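Local atomic coordinates of NanS-p (Escherichia phage vB_EcoP_24B, PDB entry 6YP6), a protein that probably binds carbohydrate, forming part of a phage-encoded carbohydrate esterase of the NanS-p type. Residues F92-S97 with N112-F117; A123-V128 with F145-N150; K51-L56 with V196-R201; A64-K69 with F157-N162. All blocks are in the same frame, centred on the assembly; numbering follows the deposited sequence. Where two conformers were deposited one is given.

Contact 1: residues F92-S97 with N112-F117; sequences FYWPVS and NLLAAF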
loop_
_atom_site.group_PDB
_atom_site.type_symbol
_atom_site.label_atom_id
_atom_site.label_comp_id
_atom_site.label_asym_id
_atom_site.label_seq_id
_atom_site.Cartn_x
_atom_site.Cartn_y
_atom_site.Cartn_z
ATOM N N PHE A 92 2.226 -1.704 2.232
ATOM C CA PHE A 92 2.682 -0.411 1.733
ATOM C C PHE A 92 3.387 0.306 2.879
ATOM O O PHE A 92 2.759 0.616 3.896
ATOM C CB PHE A 92 1.485 0.458 1.297
ATOM C CG PHE A 92 0.681 -0.146 0.189
ATOM C CD1 PHE A 92 -0.291 -1.097 0.463
ATOM C CD2 PHE A 92 0.896 0.213 -1.134
ATOM C CE1 PHE A 92 -1.024 -1.682 -0.571
ATOM C CE2 PHE A 92 0.169 -0.386 -2.165
ATOM C CZ PHE A 92 -0.794 -1.320 -1.872
ATOM N N TYR A 93 4.682 0.575 2.714
ATOM C CA TYR A 93 5.469 1.300 3.697
ATOM C C TYR A 93 6.048 2.545 3.044
ATOM O O TYR A 93 6.670 2.466 1.977
ATOM C CB TYR A 93 6.638 0.469 4.225
ATOM C CG TYR A 93 6.278 -0.852 4.772
ATOM C CD1 TYR A 93 5.505 -0.961 5.902
ATOM C CD2 TYR A 93 6.737 -2.019 4.154
ATOM C CE1 TYR A 93 5.170 -2.222 6.405
ATOM C CE2 TYR A 93 6.423 -3.260 4.646
ATOM C CZ TYR A 93 5.635 -3.350 5.765
ATOM O OH TYR A 93 5.338 -4.608 6.262
ATOM N N TRP A 94 5.901 3.685 3.705
ATOM C CA TRP A 94 6.468 4.944 3.218
ATOM C C TRP A 94 7.138 5.652 4.392
ATOM O O TRP A 94 6.569 6.589 4.980
ATOM C CB TRP A 94 5.408 5.817 2.557
ATOM C CG TRP A 94 5.912 7.061 1.894
ATOM C CD1 TRP A 94 7.205 7.514 1.780
ATOM C CD2 TRP A 94 5.089 8.040 1.269
ATOM N NE1 TRP A 94 7.221 8.715 1.127
ATOM C CE2 TRP A 94 5.934 9.060 0.799
ATOM C CE3 TRP A 94 3.709 8.151 1.064
ATOM C CZ2 TRP A 94 5.444 10.179 0.139
ATOM C CZ3 TRP A 94 3.228 9.253 0.408
ATOM C CH2 TRP A 94 4.089 10.256 -0.051
ATOM N N PRO A 95 8.338 5.218 4.765
ATOM C CA PRO A 95 9.106 5.937 5.784
ATOM C C PRO A 95 9.557 7.264 5.199
ATOM O O PRO A 95 9.869 7.349 4.011
ATOM C CB PRO A 95 10.298 5.009 6.064
ATOM C CG PRO A 95 10.319 3.995 4.966
ATOM C CD PRO A 95 9.090 4.095 4.164
ATOM N N VAL A 96 9.599 8.304 6.032
ATOM C CA VAL A 96 10.034 9.621 5.588
ATOM C C VAL A 96 11.193 10.095 6.456
ATOM O O VAL A 96 11.271 9.799 7.653
ATOM C CB VAL A 96 8.876 10.640 5.532
ATOM C CG1 VAL A 96 7.868 10.199 4.478
ATOM C CG2 VAL A 96 8.195 10.818 6.873
ATOM N N SER A 97 12.108 10.845 5.831
ATOM C CA SER A 97 13.329 11.271 6.506
ATOM C C SER A 97 13.118 12.490 7.394
ATOM O O SER A 97 13.984 12.786 8.218
ATOM C CB SER A 97 14.415 11.585 5.478
ATOM O OG SER A 97 13.967 12.588 4.594
ATOM N N ASN A 112 8.888 7.440 11.684
ATOM C CA ASN A 112 7.875 8.236 11.008
ATOM C C ASN A 112 7.593 7.655 9.632
ATOM O O ASN A 112 8.475 7.649 8.761
ATOM C CB ASN A 112 8.374 9.671 10.840
ATOM C CG ASN A 112 8.666 10.353 12.157
ATOM O OD1 ASN A 112 7.964 10.162 13.150
ATOM N ND2 ASN A 112 9.701 11.184 12.157
ATOM N N LEU A 113 6.366 7.173 9.440
ATOM C CA LEU A 113 5.915 6.651 8.157
ATOM C C LEU A 113 4.569 7.268 7.811
ATOM O O LEU A 113 3.687 7.366 8.664
ATOM C CB LEU A 113 5.753 5.116 8.155
ATOM C CG LEU A 113 7.027 4.308 8.371
ATOM C CD1 LEU A 113 7.156 3.992 9.854
ATOM C CD2 LEU A 113 7.052 3.035 7.596
ATOM N N LEU A 114 4.418 7.659 6.545
ATOM C CA LEU A 114 3.118 8.120 6.057
ATOM C C LEU A 114 2.242 6.961 5.613
ATOM O O LEU A 114 1.037 7.155 5.396
ATOM C CB LEU A 114 3.297 9.106 4.906
ATOM C CG LEU A 114 4.076 10.376 5.257
ATOM C CD1 LEU A 114 4.143 11.266 4.030
ATOM C CD2 LEU A 114 3.479 11.105 6.449
ATOM N N ALA A 115 2.825 5.772 5.464
ATOM C CA ALA A 115 2.074 4.559 5.193
ATOM C C ALA A 115 2.760 3.405 5.891
ATOM O O ALA A 115 3.984 3.288 5.845
ATOM C CB ALA A 115 2.012 4.264 3.701
ATOM N N ALA A 116 1.961 2.548 6.519
ATOM C CA ALA A 116 2.448 1.290 7.089
ATOM C C ALA A 116 1.250 0.348 7.148
ATOM O O ALA A 116 0.778 -0.038 8.220
ATOM C CB ALA A 116 3.094 1.487 8.453
ATOM N N PHE A 117 0.706 0.060 5.978
ATOM C CA PHE A 117 -0.605 -0.551 5.860
ATOM C C PHE A 117 -0.482 -1.892 5.161
ATOM O O PHE A 117 0.174 -1.982 4.122
ATOM C CB PHE A 117 -1.536 0.355 5.042
ATOM C CG PHE A 117 -1.556 1.789 5.507
ATOM C CD1 PHE A 117 -1.706 2.095 6.841
ATOM C CD2 PHE A 117 -1.387 2.826 4.610
ATOM C CE1 PHE A 117 -1.708 3.430 7.276
ATOM C CE2 PHE A 117 -1.401 4.144 5.027
ATOM C CZ PHE A 117 -1.556 4.445 6.354
HETATM O O HOH W 1 11.787 10.816 10.097
#

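Contact 2: residues A123-V128 with F145-N150; sequences AKDLNV and FGAFDN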
loop_
_atom_site.group_PDB
_atom_site.type_symbol
_atom_site.label_atom_id
_atom_site.label_comp_id
_atom_site.label_asym_id
_atom_site.label_seq_id
_atom_site.Cartn_x
_atom_site.Cartn_y
_atom_site.Cartn_z
ATOM N N ALA A 123 -9.737 -15.720 9.175
ATOM C CA ALA A 123 -10.317 -16.969 8.685
ATOM C C ALA A 123 -11.526 -16.752 7.789
ATOM O O ALA A 123 -12.088 -17.731 7.288
ATOM C CB ALA A 123 -10.685 -17.888 9.849
ATOM N N LYS A 124 -11.928 -15.503 7.551
ATOM C CA LYS A 124 -13.078 -15.255 6.701
ATOM C C LYS A 124 -12.983 -14.025 5.807
ATOM O O LYS A 124 -13.486 -14.070 4.685
ATOM C CB LYS A 124 -14.385 -15.266 7.507
ATOM C CG LYS A 124 -14.504 -14.193 8.581
ATOM C CD LYS A 124 -15.742 -14.458 9.459
ATOM C CE LYS A 124 -16.056 -13.278 10.373
ATOM N NZ LYS A 124 -16.449 -12.061 9.612
ATOM N N ASP A 125 -12.371 -12.944 6.278
ATOM C CA ASP A 125 -12.445 -11.652 5.619
ATOM C C ASP A 125 -11.068 -11.188 5.150
ATOM O O ASP A 125 -10.036 -11.581 5.690
ATOM C CB ASP A 125 -12.969 -10.585 6.589
ATOM C CG ASP A 125 -14.418 -10.775 6.974
ATOM O OD1 ASP A 125 -15.158 -11.410 6.210
ATOM O OD2 ASP A 125 -14.800 -10.255 8.047
ATOM N N LEU A 126 -11.063 -10.297 4.158
ATOM C CA LEU A 126 -9.854 -9.596 3.739
ATOM C C LEU A 126 -9.789 -8.271 4.493
ATOM O O LEU A 126 -10.686 -7.432 4.359
ATOM C CB LEU A 126 -9.861 -9.344 2.231
ATOM C CG LEU A 126 -8.554 -8.781 1.670
ATOM C CD1 LEU A 126 -7.432 -9.795 1.789
ATOM C CD2 LEU A 126 -8.708 -8.324 0.229
ATOM N N ASN A 127 -8.740 -8.076 5.284
ATOM C CA ASN A 127 -8.620 -6.936 6.178
ATOM C C ASN A 127 -7.490 -6.000 5.769
ATOM O O ASN A 127 -6.499 -6.413 5.159
ATOM C CB ASN A 127 -8.362 -7.443 7.593
ATOM C CG ASN A 127 -9.507 -8.261 8.114
ATOM O OD1 ASN A 127 -10.670 -8.007 7.781
ATOM N ND2 ASN A 127 -9.192 -9.260 8.915
ATOM N N VAL A 128 -7.664 -4.734 6.152
ATOM C CA VAL A 128 -6.656 -3.693 6.027
ATOM C C VAL A 128 -6.206 -3.329 7.435
ATOM O O VAL A 128 -7.037 -2.965 8.272
ATOM C CB VAL A 128 -7.213 -2.447 5.326
ATOM C CG1 VAL A 128 -6.108 -1.422 5.153
ATOM C CG2 VAL A 128 -7.868 -2.768 4.002
ATOM N N PHE A 145 -12.599 -5.450 3.520
ATOM C CA PHE A 145 -13.293 -5.569 2.247
ATOM C C PHE A 145 -14.446 -6.553 2.324
ATOM O O PHE A 145 -15.136 -6.751 1.324
ATOM C CB PHE A 145 -12.326 -6.029 1.149
ATOM C CG PHE A 145 -11.143 -5.115 0.952
ATOM C CD1 PHE A 145 -9.972 -5.334 1.647
ATOM C CD2 PHE A 145 -11.186 -4.049 0.063
ATOM C CE1 PHE A 145 -8.874 -4.523 1.488
ATOM C CE2 PHE A 145 -10.069 -3.220 -0.096
ATOM C CZ PHE A 145 -8.927 -3.463 0.627
ATOM N N GLY A 146 -14.669 -7.160 3.482
ATOM C CA GLY A 146 -15.687 -8.171 3.626
ATOM C C GLY A 146 -15.140 -9.563 3.367
ATOM O O GLY A 146 -13.924 -9.803 3.368
ATOM N N ALA A 147 -16.065 -10.498 3.155
ATOM C CA ALA A 147 -15.684 -11.883 2.930
ATOM C C ALA A 147 -14.665 -11.952 1.802
ATOM O O ALA A 147 -14.823 -11.323 0.758
ATOM C CB ALA A 147 -16.921 -12.700 2.577
ATOM N N PHE A 148 -13.622 -12.744 2.014
ATOM C CA PHE A 148 -12.566 -12.856 1.024
ATOM C C PHE A 148 -13.110 -13.349 -0.310
ATOM O O PHE A 148 -13.953 -14.247 -0.367
ATOM C CB PHE A 148 -11.504 -13.834 1.514
ATOM C CG PHE A 148 -10.421 -14.090 0.518
ATOM C CD1 PHE A 148 -9.430 -13.153 0.304
ATOM C CD2 PHE A 148 -10.406 -15.254 -0.225
ATOM C CE1 PHE A 148 -8.431 -13.383 -0.613
ATOM C CE2 PHE A 148 -9.405 -15.490 -1.141
ATOM C CZ PHE A 148 -8.407 -14.555 -1.340
ATOM N N ASP A 149 -12.591 -12.777 -1.392
ATOM C CA ASP A 149 -12.966 -13.176 -2.736
ATOM C C ASP A 149 -11.786 -12.913 -3.664
ATOM O O ASP A 149 -10.712 -12.461 -3.244
ATOM C CB ASP A 149 -14.260 -12.484 -3.185
ATOM C CG ASP A 149 -14.129 -10.985 -3.355
ATOM O OD1 ASP A 149 -13.031 -10.488 -3.671
ATOM O OD2 ASP A 149 -15.177 -10.313 -3.191
ATOM N N ASN A 150 -11.988 -13.239 -4.936
ATOM C CA ASN A 150 -11.003 -13.007 -5.983
ATOM C C ASN A 150 -11.474 -11.915 -6.954
ATOM O O ASN A 150 -11.134 -11.933 -8.144
ATOM C CB ASN A 150 -10.650 -14.321 -6.680
ATOM C CG ASN A 150 -9.832 -15.322 -5.767
ATOM O OD1 ASN A 150 -9.504 -15.055 -4.613
ATOM N ND2 ASN A 150 -9.527 -16.487 -6.311
#

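Contact 3: residues K51-L56 with V196-R201; sequences KSSWVL and VTDITR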
loop_
_atom_site.group_PDB
_atom_site.type_symbol
_atom_site.label_atom_id
_atom_site.label_comp_id
_atom_site.label_asym_id
_atom_site.label_seq_id
_atom_site.Cartn_x
_atom_site.Cartn_y
_atom_site.Cartn_z
ATOM N N LYS A 51 11.705 -18.321 -1.145
ATOM C CA LYS A 51 12.657 -17.362 -1.687
ATOM C C LYS A 51 12.247 -15.947 -1.284
ATOM O O LYS A 51 11.233 -15.729 -0.623
ATOM C CB LYS A 51 12.799 -17.552 -3.195
ATOM C CG LYS A 51 13.280 -18.956 -3.544
ATOM C CD LYS A 51 13.728 -19.106 -4.988
ATOM C CE LYS A 51 14.181 -20.540 -5.251
ATOM N NZ LYS A 51 14.391 -20.837 -6.697
ATOM N N SER A 52 13.058 -14.972 -1.693
ATOM C CA SER A 52 12.877 -13.607 -1.220
ATOM C C SER A 52 11.472 -13.093 -1.514
ATOM O O SER A 52 10.899 -13.352 -2.575
ATOM C CB SER A 52 13.905 -12.681 -1.877
ATOM O OG SER A 52 15.193 -12.841 -1.303
ATOM N N SER A 53 10.918 -12.385 -0.539
ATOM C CA SER A 53 9.732 -11.570 -0.753
ATOM C C SER A 53 9.963 -10.600 -1.901
ATOM O O SER A 53 11.080 -10.121 -2.114
ATOM C CB SER A 53 9.499 -10.823 0.564
ATOM O OG SER A 53 8.526 -9.828 0.464
ATOM N N TRP A 54 8.912 -10.317 -2.659
ATOM C CA TRP A 54 9.051 -9.317 -3.701
ATOM C C TRP A 54 8.841 -7.926 -3.122
ATOM O O TRP A 54 8.118 -7.730 -2.144
ATOM C CB TRP A 54 8.113 -9.541 -4.888
ATOM C CG TRP A 54 6.663 -9.653 -4.596
ATOM C CD1 TRP A 54 5.962 -10.804 -4.511
ATOM C CD2 TRP A 54 5.717 -8.586 -4.387
ATOM N NE1 TRP A 54 4.650 -10.545 -4.247
ATOM C CE2 TRP A 54 4.467 -9.187 -4.171
ATOM C CE3 TRP A 54 5.811 -7.187 -4.363
ATOM C CZ2 TRP A 54 3.323 -8.449 -3.911
ATOM C CZ3 TRP A 54 4.665 -6.447 -4.110
ATOM C CH2 TRP A 54 3.435 -7.083 -3.885
ATOM N N VAL A 55 9.514 -6.959 -3.735
ATOM C CA VAL A 55 9.439 -5.564 -3.327
ATOM C C VAL A 55 9.436 -4.691 -4.571
ATOM O O VAL A 55 10.294 -4.840 -5.445
ATOM C CB VAL A 55 10.619 -5.139 -2.426
ATOM C CG1 VAL A 55 10.419 -3.692 -1.954
ATOM C CG2 VAL A 55 10.777 -6.054 -1.240
ATOM N N LEU A 56 8.492 -3.765 -4.631
ATOM C CA LEU A 56 8.463 -2.696 -5.610
ATOM C C LEU A 56 8.722 -1.396 -4.872
ATOM O O LEU A 56 8.169 -1.181 -3.799
ATOM C CB LEU A 56 7.088 -2.603 -6.269
ATOM C CG LEU A 56 6.515 -3.913 -6.798
ATOM C CD1 LEU A 56 5.122 -3.643 -7.351
ATOM C CD2 LEU A 56 7.394 -4.543 -7.849
ATOM N N VAL A 196 6.305 -1.439 -1.702
ATOM C CA VAL A 196 5.170 -2.347 -1.780
ATOM C C VAL A 196 5.753 -3.754 -1.794
ATOM O O VAL A 196 6.645 -4.047 -2.590
ATOM C CB VAL A 196 4.334 -2.083 -3.043
ATOM C CG1 VAL A 196 3.059 -2.894 -2.999
ATOM C CG2 VAL A 196 4.027 -0.601 -3.174
ATOM N N THR A 197 5.287 -4.615 -0.893
ATOM C CA THR A 197 5.946 -5.907 -0.717
ATOM C C THR A 197 4.966 -6.950 -0.221
ATOM O O THR A 197 4.006 -6.614 0.459
ATOM C CB THR A 197 7.117 -5.759 0.284
ATOM O OG1 THR A 197 7.746 -7.024 0.492
ATOM C CG2 THR A 197 6.655 -5.226 1.635
ATOM N N ASP A 198 5.240 -8.219 -0.513
ATOM C CA ASP A 198 4.466 -9.294 0.111
ATOM C C ASP A 198 5.049 -9.762 1.447
ATOM O O ASP A 198 4.562 -10.754 1.988
ATOM C CB ASP A 198 4.195 -10.470 -0.838
ATOM C CG ASP A 198 5.407 -11.339 -1.094
ATOM O OD1 ASP A 198 6.535 -10.822 -1.034
ATOM O OD2 ASP A 198 5.211 -12.562 -1.354
ATOM N N ILE A 199 6.025 -9.029 2.000
ATOM C CA ILE A 199 6.386 -9.067 3.417
ATOM C C ILE A 199 7.296 -10.235 3.780
ATOM O O ILE A 199 8.372 -10.046 4.363
ATOM C CB ILE A 199 5.134 -9.063 4.329
ATOM C CG1 ILE A 199 4.200 -7.882 4.022
ATOM C CG2 ILE A 199 5.554 -9.050 5.798
ATOM C CD1 ILE A 199 2.828 -8.009 4.681
ATOM N N THR A 200 6.851 -11.450 3.491
ATOM C CA THR A 200 7.429 -12.664 4.027
ATOM C C THR A 200 7.948 -13.553 2.909
ATOM O O THR A 200 7.459 -13.508 1.777
ATOM C CB THR A 200 6.360 -13.395 4.857
ATOM O OG1 THR A 200 6.905 -14.602 5.381
ATOM C CG2 THR A 200 5.115 -13.757 4.038
ATOM N N ARG A 201 8.952 -14.375 3.238
ATOM C CA ARG A 201 9.392 -15.401 2.295
ATOM C C ARG A 201 8.396 -16.550 2.188
ATOM O O ARG A 201 8.406 -17.285 1.193
ATOM C CB ARG A 201 10.752 -15.955 2.712
ATOM C CG ARG A 201 11.885 -14.971 2.554
ATOM C CD ARG A 201 13.160 -15.521 3.172
ATOM N NE ARG A 201 14.336 -14.824 2.679
ATOM C CZ ARG A 201 15.067 -15.226 1.641
ATOM N NH1 ARG A 201 14.750 -16.333 0.982
ATOM N NH2 ARG A 201 16.124 -14.519 1.271
#

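Contact 4: residues A64-K69 with F157-N162; sequences AALLQK and FRFAGN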
loop_
_atom_site.group_PDB
_atom_site.type_symbol
_atom_site.label_atom_id
_atom_site.label_comp_id
_atom_site.label_asym_id
_atom_site.label_seq_id
_atom_site.Cartn_x
_atom_site.Cartn_y
_atom_site.Cartn_z
ATOM N N ALA A 64 5.956 16.022 2.070
ATOM C CA ALA A 64 5.540 17.259 2.730
ATOM C C ALA A 64 4.331 17.894 2.048
ATOM O O ALA A 64 3.424 18.392 2.722
ATOM C CB ALA A 64 6.701 18.241 2.795
ATOM N N ALA A 65 4.301 17.906 0.718
ATOM C CA ALA A 65 3.187 18.542 0.019
ATOM C C ALA A 65 1.892 17.761 0.209
ATOM O O ALA A 65 0.812 18.354 0.281
ATOM C CB ALA A 65 3.491 18.710 -1.468
ATOM N N LEU A 66 1.975 16.425 0.252
ATOM C CA LEU A 66 0.798 15.618 0.566
ATOM C C LEU A 66 0.217 16.021 1.917
ATOM O O LEU A 66 -1.001 16.202 2.056
ATOM C CB LEU A 66 1.175 14.132 0.537
ATOM C CG LEU A 66 0.067 13.167 0.973
ATOM C CD1 LEU A 66 -1.142 13.214 0.069
ATOM C CD2 LEU A 66 0.626 11.748 1.033
ATOM N N LEU A 67 1.078 16.194 2.920
ATOM C CA LEU A 67 0.596 16.590 4.238
ATOM C C LEU A 67 -0.013 17.993 4.214
ATOM O O LEU A 67 -1.032 18.236 4.866
ATOM C CB LEU A 67 1.737 16.546 5.251
ATOM C CG LEU A 67 2.189 15.142 5.647
ATOM C CD1 LEU A 67 3.472 15.202 6.465
ATOM C CD2 LEU A 67 1.116 14.438 6.449
ATOM N N GLN A 68 0.599 18.922 3.467
ATOM C CA GLN A 68 0.148 20.313 3.445
ATOM C C GLN A 68 -1.155 20.456 2.675
ATOM O O GLN A 68 -2.089 21.134 3.127
ATOM C CB GLN A 68 1.241 21.194 2.820
ATOM C CG GLN A 68 0.862 22.648 2.504
ATOM C CD GLN A 68 1.739 23.257 1.401
ATOM O OE1 GLN A 68 2.846 22.781 1.139
ATOM N NE2 GLN A 68 1.233 24.287 0.741
ATOM N N LYS A 69 -1.217 19.861 1.486
ATOM C CA LYS A 69 -2.324 20.087 0.575
ATOM C C LYS A 69 -3.388 19.008 0.643
ATOM O O LYS A 69 -4.504 19.226 0.150
ATOM C CB LYS A 69 -1.796 20.150 -0.861
ATOM C CG LYS A 69 -0.819 21.276 -1.121
ATOM C CD LYS A 69 -0.308 21.259 -2.563
ATOM C CE LYS A 69 0.743 22.331 -2.809
ATOM N NZ LYS A 69 1.830 21.829 -3.696
ATOM N N PHE A 157 -6.009 5.904 0.937
ATOM C CA PHE A 157 -5.774 6.570 2.214
ATOM C C PHE A 157 -5.772 8.055 1.905
ATOM O O PHE A 157 -4.881 8.540 1.207
ATOM C CB PHE A 157 -4.454 6.104 2.815
ATOM C CG PHE A 157 -4.451 4.638 3.088
ATOM C CD1 PHE A 157 -4.989 4.147 4.264
ATOM C CD2 PHE A 157 -3.991 3.743 2.146
ATOM C CE1 PHE A 157 -5.033 2.788 4.514
ATOM C CE2 PHE A 157 -4.019 2.383 2.397
ATOM C CZ PHE A 157 -4.551 1.907 3.585
ATOM N N ARG A 158 -6.797 8.756 2.374
ATOM C CA ARG A 158 -7.023 10.156 2.049
ATOM C C ARG A 158 -6.487 11.052 3.157
ATOM O O ARG A 158 -6.862 10.903 4.328
ATOM C CB ARG A 158 -8.512 10.439 1.815
ATOM C CG ARG A 158 -8.779 11.834 1.270
ATOM C CD ARG A 158 -10.248 12.066 0.883
ATOM N NE ARG A 158 -11.107 12.006 2.062
ATOM C CZ ARG A 158 -12.050 11.096 2.297
ATOM N NH1 ARG A 158 -12.348 10.150 1.407
ATOM N NH2 ARG A 158 -12.704 11.142 3.446
ATOM N N PHE A 159 -5.619 11.988 2.772
ATOM C CA PHE A 159 -5.038 13.009 3.634
ATOM C C PHE A 159 -5.803 14.313 3.419
ATOM O O PHE A 159 -6.110 14.684 2.288
ATOM C CB PHE A 159 -3.555 13.205 3.284
ATOM C CG PHE A 159 -2.660 12.047 3.685
ATOM C CD1 PHE A 159 -2.709 10.829 3.009
ATOM C CD2 PHE A 159 -1.779 12.176 4.738
ATOM C CE1 PHE A 159 -1.910 9.774 3.385
ATOM C CE2 PHE A 159 -0.956 11.122 5.107
ATOM C CZ PHE A 159 -1.027 9.925 4.434
ATOM N N ALA A 160 -6.113 15.005 4.515
ATOM C CA ALA A 160 -6.989 16.170 4.455
ATOM C C ALA A 160 -6.257 17.473 4.193
ATOM O O ALA A 160 -6.886 18.452 3.773
ATOM C CB ALA A 160 -7.761 16.319 5.771
ATOM N N GLY A 161 -4.966 17.524 4.436
ATOM C CA GLY A 161 -4.222 18.756 4.290
ATOM C C GLY A 161 -4.103 19.483 5.614
ATOM O O GLY A 161 -4.487 18.992 6.680
ATOM N N ASN A 162 -3.520 20.669 5.520
ATOM C CA ASN A 162 -3.248 21.490 6.692
ATOM C C ASN A 162 -2.375 20.758 7.698
ATOM O O ASN A 162 -2.417 21.046 8.894
ATOM C CB ASN A 162 -4.538 21.986 7.340
ATOM C CG ASN A 162 -5.214 23.065 6.514
ATOM O OD1 ASN A 162 -6.351 22.909 6.080
ATOM N ND2 ASN A 162 -4.505 24.163 6.287
HETATM O O HOH W 2 -2.770 16.080 5.568
#

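Contact 1: residues F92-S97 with N112-F117
Leu114 lies against one face of the Trp94 indole. Leu114 CD1 is 4.0 Å from the centroid of the Trp94 six-membered ring and only 3° off its normal, a CH-pi contact over that face. Trp94 CG is anti to its own backbone N (chi1 -174°); farther out on the indole, CE3 meets Leu114 CB at 4.0 Å. The indole N-H is spent outside the pair, on the carbonyl of Gly61. Val96 approaches Leu114 at about a right angle: its CG1 touches Leu114 CG at 3.9 Å, while its CG2 branch turns to Asn112 CB. At the other side of the strand pair, Leu113 CG rests on Pro95 CA at 3.7 Å, and Ala116 CA lies obliquely to the Tyr93 ring, near CD1.

Strands 88-95 and 113-121 are antiparallel neighbours (156° between their segment axes) in one sheet of a beta-sandwich, and their pairing is irregular. Ala116 and Phe117 both face Phe92 as a classic beta bulge, and the register slips by one residue between the Tyr93-Ala116 and Pro95-Leu113 pairs, where the chain turns a corner at Leu114. Phe92 and Phe117 exchange two backbone bonds, Phe92 N to Phe117 O being 2.8 Å. At the corner, Leu114 N reaches Trp94 O at 2.9 Å, and Val96 N reaches Asn112 O at 3.0 Å. Ala115 N, buried at the irregularity, has no partner in the model. A water accepts from Asn112 ND2 and donates to Val96 O.

Contact 2: residues A123-V128 with F145-N150
Phe145 turns the CD1-CE1 side of its ring to Leu126 and Val128. Leu126 CD2 comes to 3.5 Å from Phe145 CD1, and Val128 CG2 approaches CE1 of the same ring obliquely at 3.2 Å, a tight fit. Leu126 CG, anti to its backbone N (chi1 -172°), is itself 3.7 Å from Phe145 CD1. Leu126 CD1 lies at the edge of the Phe148 ring, 4.2 Å from Phe148 CD1. Three backbone bonds flank this apolar centre: Phe145 N to Leu126 O at 2.9 Å, Leu126 N to Gly146 O at 3.0 Å, and Phe148 N to Lys124 O, nearly straight at 172°. Gly146 marks a corner in the second chain, with a positive phi of 91°. Asp125 stands on the outer, polar edge. Its OD1 lies 3.3 Å from Ala147 N, at an angle too poor for a hydrogen bond, whereas its OD2 takes a salt bridge of 2.9 Å from Lys124 NZ, which arrives from above the carboxylate plane. The two segments belong to the beta hairpin of strands 125-130 and 140-147, the latter outermost in its sheet; Leu126 also packs on Phe77 and Val79 of strand 71-79, while Phe145 and Val128 reach Leu155 of strand 152-159.

Contact 3: residues K51-L56 with V196-R201
Asp198 lies over one face of the Trp54 indole, its carboxylate plane only 13° from that of the ring. Its CB meets Trp54 NE1 at 3.4 Å. From there CG, set between the backbone N and the carbonyl carbon (chi1 74°), stays above the NE1-CD1 rim of the indole, 3.3 Å from NE1 and a little farther from CD1. At the tip the two oxygens part company. OD1 accepts from Trp54 N at 2.9 Å on the syn side and, in the conformer described here, from Ser53 OG on the anti side; these donors come from opposite faces of the carboxylate plane. OD2 turns to other partners, a salt bridge from Lys47 NZ and a hydrogen bond with Thr204 OG1, which probably favours the charged carboxylate.

Just before Asp198, strand 193-197 pairs antiparallel with strand 55-59 inside the sheet: Leu56 and Val196 exchange two backbone bonds, Leu56 N to Val196 O being 2.8 Å. Where the pairing ends, Thr197 forms an ST turn, its OG1 accepting from Ile199 N at 3.0 Å while donating to Trp54 O at 2.8 Å. Val55 CG2 runs beside Thr197, 3.6 Å from the same OG1. Farther out, Arg201 CG sits 3.3 Å from Lys51 O, and Arg201 NH1 bonds to the carbonyl of Gly50.

Contact 4: residues A64-K69 with F157-N162
Leu66 and Leu67 of the short helix 64-69 pack against Phe159 near the end of strand 152-159. The helix lies in the connection between strands 55-59 and 71-79, which belong to the two different antiparallel sheets of the beta-sandwich, so it sits where the chain passes from one sheet to the other.

The apolar contacts centre on the Phe159 ring. Leu66 crosses it at about a right angle: CD2 stands over the centre of one face, 4.0 Å from the centroid and 11° off the normal, a CH-pi contact, while the CD1 branch reaches back to Phe159 CB, also at 4.0 Å. Leu66 CG is anti to its backbone N (chi1 175°), an orientation that brings CG itself to 4.0 Å from Phe159 CG. Leu67 comes from a different direction, its CD2 lying obliquely 4.1 Å from Phe159 CD2. Val167 of strand 166-171 and Ile73 of strand 71-79 touch the Phe159 side chain as well.

Polar contacts gather at the C-terminal turn of the helix, whose carbonyls receive the chain as it leaves the strand. Gly161 has no side chain, and its CA approaches close to two of these carbonyls: it makes a CA-H...O contact with Leu67 O at 3.3 Å and lies 3.4 Å from Gln68 O. Gly161 N donates to a water that also lies within hydrogen-bonding distance of Leu67 O. One direct hydrogen bond joins the backbones, Asn162 N to Gln68 O at 2.8 Å, with the donor standing 45° out of the carbonyl plane.

Overall arrangement
Contacts 1, 2 and 3 share the seven-stranded sheet, whereas contact 4 ties the helix to a strand of the opposing sheet. Contacts 1 and 3 have centres about 16 Å apart and meet through neighbouring strands: Tyr93 CE2 packs on Thr197 CG2 at 3.6 Å and Phe92 CD2 on Val196 CG2 at 3.8 Å. Contact 4 meets contact 1 in two ways: Phe117 CD2 meets Phe157 CZ at 3.5 Å between the two sheets, and Trp94 CZ3 meets Leu66 CD2 of the helix at 3.7 Å. Contact 2 reaches contact 4 through Val128 CG1 and Phe157 CZ, 4.0 Å apart, although their centres are about 29 Å apart. Contacts 3 and 4, about 28 Å between centres, do not touch.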